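Methionine-binding lipoprotein MetQ (Bacillus subtilis subsp. subtilis, PDB 4GOT) probably binds methionine and hands it to the membrane-bound permease of the MetNPQ ABC transporter, and also takes part in methionine sulfoxide uptake. Local coordinates at residues 45-50 / 56-61; 66-71 / 112-117. All coordinates share one frame; numbering follows the deposited sequence.

Contact 1: 45-50 / 56-61; sequences MYNKAL and DANYFQ. With MSE (selenomethionine), chain B.
The side-chain oxygen OD1 of N47 accepts two amide hydrogen bonds: N58 ND2 reaches it at 2.9 Å and Q61 NE2 at 3.1 Å. The setting is one lobe of a periplasmic-binding-protein fold, where helix 44-51 packs on a central strand of a mixed sheet and the segments 45-50 and 57-59 run nearly antiparallel, at 166°. The Q61 amide comes from the opposite direction and binds N47 twice, for N47 ND2 also donates to Q61 OE1 at 2.9 Å, leaving the two amide planes 31° apart. The Q61 donor lies in the carbonyl plane of N47, on a lone pair, whereas the N58 donor is tilted from that plane. With E69 also taking a bond from N47 ND2, both ends of this buried amide are satisfied and its rotation is fixed. Replacing N47 by a leucine would probably leave the amides of N58 and Q61 without their shared partner and let the Q61 side chain turn.

Beside these amide bonds, Y46 and F60 form an offset stack, ring centroids 4.7 Å apart. Y46 CB sits over one face of F60, a CH-pi contact 3.4 Å from the centroid, while Q61 CB lies against the opposite face. Set between backbone N and carbonyl carbon (chi1 85°), CG of F60 turns the ring face toward Y46 CB. F60 belongs to the ligand pocket and touches selenomethionine; Y46 OH bonds to L40 N. Farther along, L50 splits its methyls: CD2 meets N58 ND2, and CD1 rests 3.4 Å from D56 O.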
loop_
_atom_site.group_PDB
_atom_site.type_symbol
_atom_site.label_atom_id
_atom_site.label_comp_id
_atom_site.label_asym_id
_atom_site.label_seq_id
_atom_site.Cartn_x
_atom_site.Cartn_y
_atom_site.Cartn_z
HETATM N N MSE A 45 0.234 -0.789 -13.281
HETATM C CA MSE A 45 -0.503 0.025 -14.231
HETATM C C MSE A 45 -0.673 1.510 -13.859
HETATM O O MSE A 45 -0.853 2.367 -14.746
HETATM C CB MSE A 45 -1.889 -0.598 -14.497
HETATM C CG MSE A 45 -1.763 -1.903 -15.207
HETATM SE SE MSE A 45 -3.538 -2.606 -15.670
HETATM C CE MSE A 45 -4.090 -1.217 -16.946
ATOM N N TYR A 46 -0.638 1.825 -12.567
ATOM C CA TYR A 46 -1.085 3.133 -12.078
ATOM C C TYR A 46 -0.102 4.256 -12.456
ATOM O O TYR A 46 -0.514 5.263 -12.978
ATOM C CB TYR A 46 -1.323 3.062 -10.567
ATOM C CG TYR A 46 -2.540 2.227 -10.223
ATOM C CD1 TYR A 46 -2.456 0.852 -10.057
ATOM C CD2 TYR A 46 -3.800 2.817 -10.100
ATOM C CE1 TYR A 46 -3.610 0.083 -9.780
ATOM C CE2 TYR A 46 -4.942 2.058 -9.850
ATOM C CZ TYR A 46 -4.856 0.700 -9.677
ATOM O OH TYR A 46 -6.012 -0.012 -9.360
ATOM N N ASN A 47 1.195 4.072 -12.216
ATOM C CA ASN A 47 2.200 5.080 -12.593
ATOM C C ASN A 47 2.344 5.209 -14.093
ATOM O O ASN A 47 2.573 6.317 -14.617
ATOM C CB ASN A 47 3.538 4.764 -11.937
ATOM C CG ASN A 47 3.558 5.176 -10.482
ATOM O OD1 ASN A 47 2.874 6.151 -10.097
ATOM N ND2 ASN A 47 4.321 4.458 -9.660
ATOM N N LYS A 48 2.178 4.092 -14.804
ATOM C CA LYS A 48 2.170 4.122 -16.270
ATOM C C LYS A 48 1.047 5.014 -16.816
ATOM O O LYS A 48 1.281 5.831 -17.731
ATOM C CB LYS A 48 2.067 2.713 -16.857
ATOM C CG LYS A 48 2.180 2.686 -18.381
ATOM C CD LYS A 48 2.618 1.316 -18.871
ATOM C CE LYS A 48 3.298 1.393 -20.222
ATOM N NZ LYS A 48 2.425 2.119 -21.181
ATOM N N ALA A 49 -0.156 4.872 -16.255
ATOM C CA ALA A 49 -1.325 5.661 -16.710
ATOM C C ALA A 49 -1.062 7.168 -16.487
ATOM O O ALA A 49 -1.325 7.995 -17.362
ATOM C CB ALA A 49 -2.606 5.186 -16.002
ATOM N N LEU A 50 -0.484 7.507 -15.326
ATOM C CA LEU A 50 -0.174 8.884 -14.983
ATOM C C LEU A 50 0.870 9.452 -15.909
ATOM O O LEU A 50 0.651 10.475 -16.511
ATOM C CB LEU A 50 0.323 8.969 -13.529
ATOM C CG LEU A 50 0.648 10.319 -12.885
ATOM C CD1 LEU A 50 -0.490 11.329 -13.023
ATOM C CD2 LEU A 50 1.040 10.061 -11.419
ATOM N N ASP A 56 -4.863 12.464 -14.157
ATOM C CA ASP A 56 -4.197 13.631 -13.542
ATOM C C ASP A 56 -3.388 13.232 -12.288
ATOM O O ASP A 56 -2.426 13.903 -11.895
ATOM C CB ASP A 56 -5.252 14.671 -13.083
ATOM C CG ASP A 56 -6.027 15.320 -14.237
ATOM O OD1 ASP A 56 -5.431 16.185 -14.910
ATOM O OD2 ASP A 56 -7.249 15.037 -14.425
ATOM N N ALA A 57 -3.794 12.143 -11.663
ATOM C CA ALA A 57 -3.255 11.722 -10.379
ATOM C C ALA A 57 -3.549 10.242 -10.222
ATOM O O ALA A 57 -4.423 9.666 -10.925
ATOM C CB ALA A 57 -3.877 12.540 -9.245
ATOM N N ASN A 58 -2.748 9.581 -9.394
ATOM C CA ASN A 58 -3.069 8.240 -8.931
ATOM C C ASN A 58 -3.027 8.230 -7.386
ATOM O O ASN A 58 -2.417 9.093 -6.784
ATOM C CB ASN A 58 -2.191 7.139 -9.612
ATOM C CG ASN A 58 -0.719 7.245 -9.295
ATOM O OD1 ASN A 58 -0.324 7.467 -8.144
ATOM N ND2 ASN A 58 0.114 6.958 -10.297
ATOM N N TYR A 59 -3.721 7.264 -6.791
ATOM C CA TYR A 59 -3.876 7.131 -5.339
ATOM C C TYR A 59 -3.881 5.619 -5.084
ATOM O O TYR A 59 -4.930 4.938 -5.220
ATOM C CB TYR A 59 -5.216 7.756 -4.947
ATOM C CG TYR A 59 -5.592 7.724 -3.502
ATOM C CD1 TYR A 59 -4.639 7.714 -2.505
ATOM C CD2 TYR A 59 -6.940 7.792 -3.126
ATOM C CE1 TYR A 59 -5.019 7.716 -1.188
ATOM C CE2 TYR A 59 -7.323 7.808 -1.803
ATOM C CZ TYR A 59 -6.373 7.742 -0.839
ATOM O OH TYR A 59 -6.722 7.787 0.473
ATOM N N PHE A 60 -2.687 5.093 -4.823
ATOM C CA PHE A 60 -2.483 3.640 -4.660
ATOM C C PHE A 60 -1.190 3.213 -3.962
ATOM O O PHE A 60 -1.143 2.077 -3.512
ATOM C CB PHE A 60 -2.588 2.894 -6.027
ATOM C CG PHE A 60 -1.300 2.893 -6.798
ATOM C CD1 PHE A 60 -0.813 4.066 -7.357
ATOM C CD2 PHE A 60 -0.495 1.747 -6.846
ATOM C CE1 PHE A 60 0.415 4.078 -8.006
ATOM C CE2 PHE A 60 0.724 1.751 -7.511
ATOM C CZ PHE A 60 1.168 2.922 -8.100
ATOM N N GLN A 61 -0.164 4.083 -3.862
ATOM C CA GLN A 61 1.205 3.660 -3.466
ATOM C C GLN A 61 1.755 4.449 -2.318
ATOM O O GLN A 61 1.182 5.455 -1.937
ATOM C CB GLN A 61 2.159 3.850 -4.667
ATOM C CG GLN A 61 2.550 5.308 -4.943
ATOM C CD GLN A 61 3.024 5.559 -6.351
ATOM O OE1 GLN A 61 3.944 4.901 -6.840
ATOM N NE2 GLN A 61 2.395 6.538 -7.030
HETATM N N MSE B 300 -2.000 0.208 -0.444
HETATM C CA MSE B 300 -0.753 -0.609 -0.367
HETATM C C MSE B 300 -0.119 -0.618 1.064
HETATM O O MSE B 300 0.038 0.447 1.598
HETATM O OXT MSE B 300 0.289 -1.627 1.694
HETATM C CB MSE B 300 0.271 -0.028 -1.354
HETATM C CG MSE B 300 1.466 -0.885 -1.631
HETATM SE SE MSE B 300 2.831 0.029 -2.738
HETATM C CE MSE B 300 1.859 -0.150 -4.587
#

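Contact 2: 66-71 / 112-117; sequences LEQEMK and NNVAEQ. With MSE (selenomethionine), chain B.
A small, partly buried van der Waals contact joins Q68, V114 and A115 where helix 63-72 of one lobe comes up against the loop between strand 107-111 and helix 117-126 of the other. Only 122 Å² is buried between the segments, and the backbones come nearest at Q68 and A115. Their CB atoms meet 3.9 Å apart, both pointing toward the opposite segment. From there the glutamine leaves its helix with CG anti to the backbone N (chi1 -180°), then bends at chi2, 65°; the two side chains, Q68 and V114, cross at about a right angle. V114 CG1 lies 3.7 Å from Q68 NE2 and almost as near to CD, an apolar methyl set against a polar group. The amide nitrogen finds its hydrogen-bond partner within its own helix, donating to E72.

The two-lobed fold of periplasmic binding proteins holds its ligand in the cleft between lobes, and here the two segments meet at one margin of that cleft. The loop itself is tightly wound: V114 and A115 form a short 3-10 turn, with E116 N bonded to N113 O, and E116 takes the N-cap position before helix 117-126. Both residues flanking this turn belong to the pocket. N113 ND2 lies 3.8 Å from SE of the bound selenomethionine, and A115 and N113 also touch Y65 of the helix. E116 OE2 comes within 3.6 Å of the ligand CG, while accepting a bond from H62 and forming a salt bridge with R119.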
loop_
_atom_site.group_PDB
_atom_site.type_symbol
_atom_site.label_atom_id
_atom_site.label_comp_id
_atom_site.label_asym_id
_atom_site.label_seq_id
_atom_site.Cartn_x
_atom_site.Cartn_y
_atom_site.Cartn_z
ATOM N N LEU A 66 6.954 4.486 -5.113
ATOM C CA LEU A 66 7.139 5.528 -6.136
ATOM C C LEU A 66 8.618 5.673 -6.519
ATOM O O LEU A 66 8.956 5.695 -7.703
ATOM C CB LEU A 66 6.562 6.891 -5.664
ATOM C CG LEU A 66 6.760 8.041 -6.697
ATOM C CD1 LEU A 66 6.063 7.749 -8.052
ATOM C CD2 LEU A 66 6.306 9.368 -6.093
ATOM N N GLU A 67 9.495 5.718 -5.502
ATOM C CA GLU A 67 10.944 5.809 -5.743
ATOM C C GLU A 67 11.520 4.667 -6.553
ATOM O O GLU A 67 12.257 4.897 -7.543
ATOM C CB GLU A 67 11.694 5.941 -4.419
ATOM C CG GLU A 67 11.495 7.315 -3.857
ATOM C CD GLU A 67 12.248 7.515 -2.577
ATOM O OE1 GLU A 67 12.958 6.573 -2.151
ATOM O OE2 GLU A 67 12.104 8.615 -2.021
ATOM N N GLN A 68 11.183 3.444 -6.149
ATOM C CA GLN A 68 11.537 2.258 -6.939
ATOM C C GLN A 68 11.045 2.336 -8.382
ATOM O O GLN A 68 11.763 1.948 -9.317
ATOM C CB GLN A 68 10.950 0.967 -6.301
ATOM C CG GLN A 68 11.289 -0.326 -7.067
ATOM C CD GLN A 68 12.788 -0.665 -7.075
ATOM O OE1 GLN A 68 13.533 -0.271 -6.189
ATOM N NE2 GLN A 68 13.214 -1.420 -8.081
ATOM N N GLU A 69 9.797 2.751 -8.564
ATOM C CA GLU A 69 9.215 2.837 -9.930
ATOM C C GLU A 69 9.981 3.797 -10.817
ATOM O O GLU A 69 10.226 3.525 -12.012
ATOM C CB GLU A 69 7.779 3.250 -9.855
ATOM C CG GLU A 69 6.910 2.141 -9.273
ATOM C CD GLU A 69 6.325 1.246 -10.358
ATOM O OE1 GLU A 69 5.446 1.770 -11.091
ATOM O OE2 GLU A 69 6.737 0.049 -10.435
HETATM N N MSE A 70 10.429 4.902 -10.227
HETATM C CA MSE A 70 11.179 5.887 -11.002
HETATM C C MSE A 70 12.597 5.437 -11.252
HETATM O O MSE A 70 13.132 5.735 -12.304
HETATM C CB MSE A 70 11.120 7.269 -10.370
HETATM C CG MSE A 70 9.742 7.948 -10.546
HETATM SE SE MSE A 70 9.560 9.520 -9.393
HETATM C CE MSE A 70 10.770 10.688 -10.426
ATOM N N LYS A 71 13.195 4.713 -10.302
ATOM C CA LYS A 71 14.488 4.033 -10.529
ATOM C C LYS A 71 14.399 3.050 -11.722
ATOM O O LYS A 71 15.268 2.994 -12.567
ATOM C CB LYS A 71 14.898 3.306 -9.260
ATOM C CG LYS A 71 16.259 2.631 -9.268
ATOM C CD LYS A 71 16.455 1.866 -7.952
ATOM C CE LYS A 71 16.987 2.728 -6.796
ATOM N NZ LYS A 71 18.426 2.436 -6.475
ATOM N N ASN A 112 5.763 -10.091 -4.542
ATOM C CA ASN A 112 6.858 -9.808 -5.466
ATOM C C ASN A 112 7.094 -8.281 -5.667
ATOM O O ASN A 112 7.855 -7.891 -6.532
ATOM C CB ASN A 112 6.644 -10.564 -6.803
ATOM C CG ASN A 112 5.477 -10.030 -7.618
ATOM O OD1 ASN A 112 4.899 -8.995 -7.300
ATOM N ND2 ASN A 112 5.138 -10.737 -8.692
ATOM N N ASN A 113 6.485 -7.452 -4.805
ATOM C CA ASN A 113 6.647 -5.990 -4.794
ATOM C C ASN A 113 8.073 -5.656 -4.320
ATOM O O ASN A 113 8.355 -5.699 -3.110
ATOM C CB ASN A 113 5.569 -5.410 -3.830
ATOM C CG ASN A 113 5.449 -3.903 -3.852
ATOM O OD1 ASN A 113 6.404 -3.162 -4.092
ATOM N ND2 ASN A 113 4.243 -3.436 -3.564
ATOM N N VAL A 114 8.962 -5.362 -5.270
ATOM C CA VAL A 114 10.371 -5.109 -4.985
ATOM C C VAL A 114 10.550 -4.068 -3.877
ATOM O O VAL A 114 11.321 -4.291 -2.930
ATOM C CB VAL A 114 11.130 -4.630 -6.230
ATOM C CG1 VAL A 114 12.572 -4.268 -5.879
ATOM C CG2 VAL A 114 11.071 -5.674 -7.353
ATOM N N ALA A 115 9.823 -2.941 -3.998
ATOM C CA ALA A 115 9.851 -1.851 -3.017
ATOM C C ALA A 115 9.472 -2.250 -1.590
ATOM O O ALA A 115 9.900 -1.591 -0.615
ATOM C CB ALA A 115 8.935 -0.733 -3.492
ATOM N N GLU A 116 8.683 -3.313 -1.437
ATOM C CA GLU A 116 8.214 -3.721 -0.113
ATOM C C GLU A 116 8.985 -4.901 0.487
ATOM O O GLU A 116 8.564 -5.445 1.486
ATOM C CB GLU A 116 6.726 -4.058 -0.157
ATOM C CG GLU A 116 5.866 -2.817 -0.350
ATOM C CD GLU A 116 4.442 -3.011 0.124
ATOM O OE1 GLU A 116 3.903 -4.128 -0.096
ATOM O OE2 GLU A 116 3.877 -2.041 0.720
ATOM N N GLN A 117 10.115 -5.299 -0.109
ATOM C CA GLN A 117 10.841 -6.449 0.419
ATOM C C GLN A 117 11.341 -6.192 1.839
ATOM O O GLN A 117 11.288 -7.098 2.669
ATOM C CB GLN A 117 12.017 -6.831 -0.479
ATOM C CG GLN A 117 11.594 -7.306 -1.887
ATOM C CD GLN A 117 10.709 -8.543 -1.888
ATOM O OE1 GLN A 117 9.499 -8.480 -2.246
ATOM N NE2 GLN A 117 11.279 -9.672 -1.461
HETATM N N MSE B 300 -2.000 0.208 -0.444
HETATM C CA MSE B 300 -0.753 -0.609 -0.367
HETATM C C MSE B 300 -0.119 -0.618 1.064
HETATM O O MSE B 300 0.038 0.447 1.598
HETATM O OXT MSE B 300 0.289 -1.627 1.694
HETATM C CB MSE B 300 0.271 -0.028 -1.354
HETATM C CG MSE B 300 1.466 -0.885 -1.631
HETATM SE SE MSE B 300 2.831 0.029 -2.738
HETATM C CE MSE B 300 1.859 -0.150 -4.587
#

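Contacts 1 and 2 follow each other along the chain, since strand 57-62 leads straight into helix 63-72, and their centres lie about 14 Å apart. They also touch in space: N47 ND2 is 3.2 Å from E69 OE1, a probable hydrogen bond, and Q61 OE1 packs 3.3 Å from L66 CA. Contact 1 packs helix 44-51 on the sheet of one lobe, and N47 passes the contact on to helix 63-72, which contact 2 brings up against the other lobe. The ligand is met from both: F60 O lies 3.3 Å from its CB, while N113 and E116 of contact 2 reach its side chain from the other lobe. Hydrogen bonds to the selenomethionine come from N206, R119 and E87.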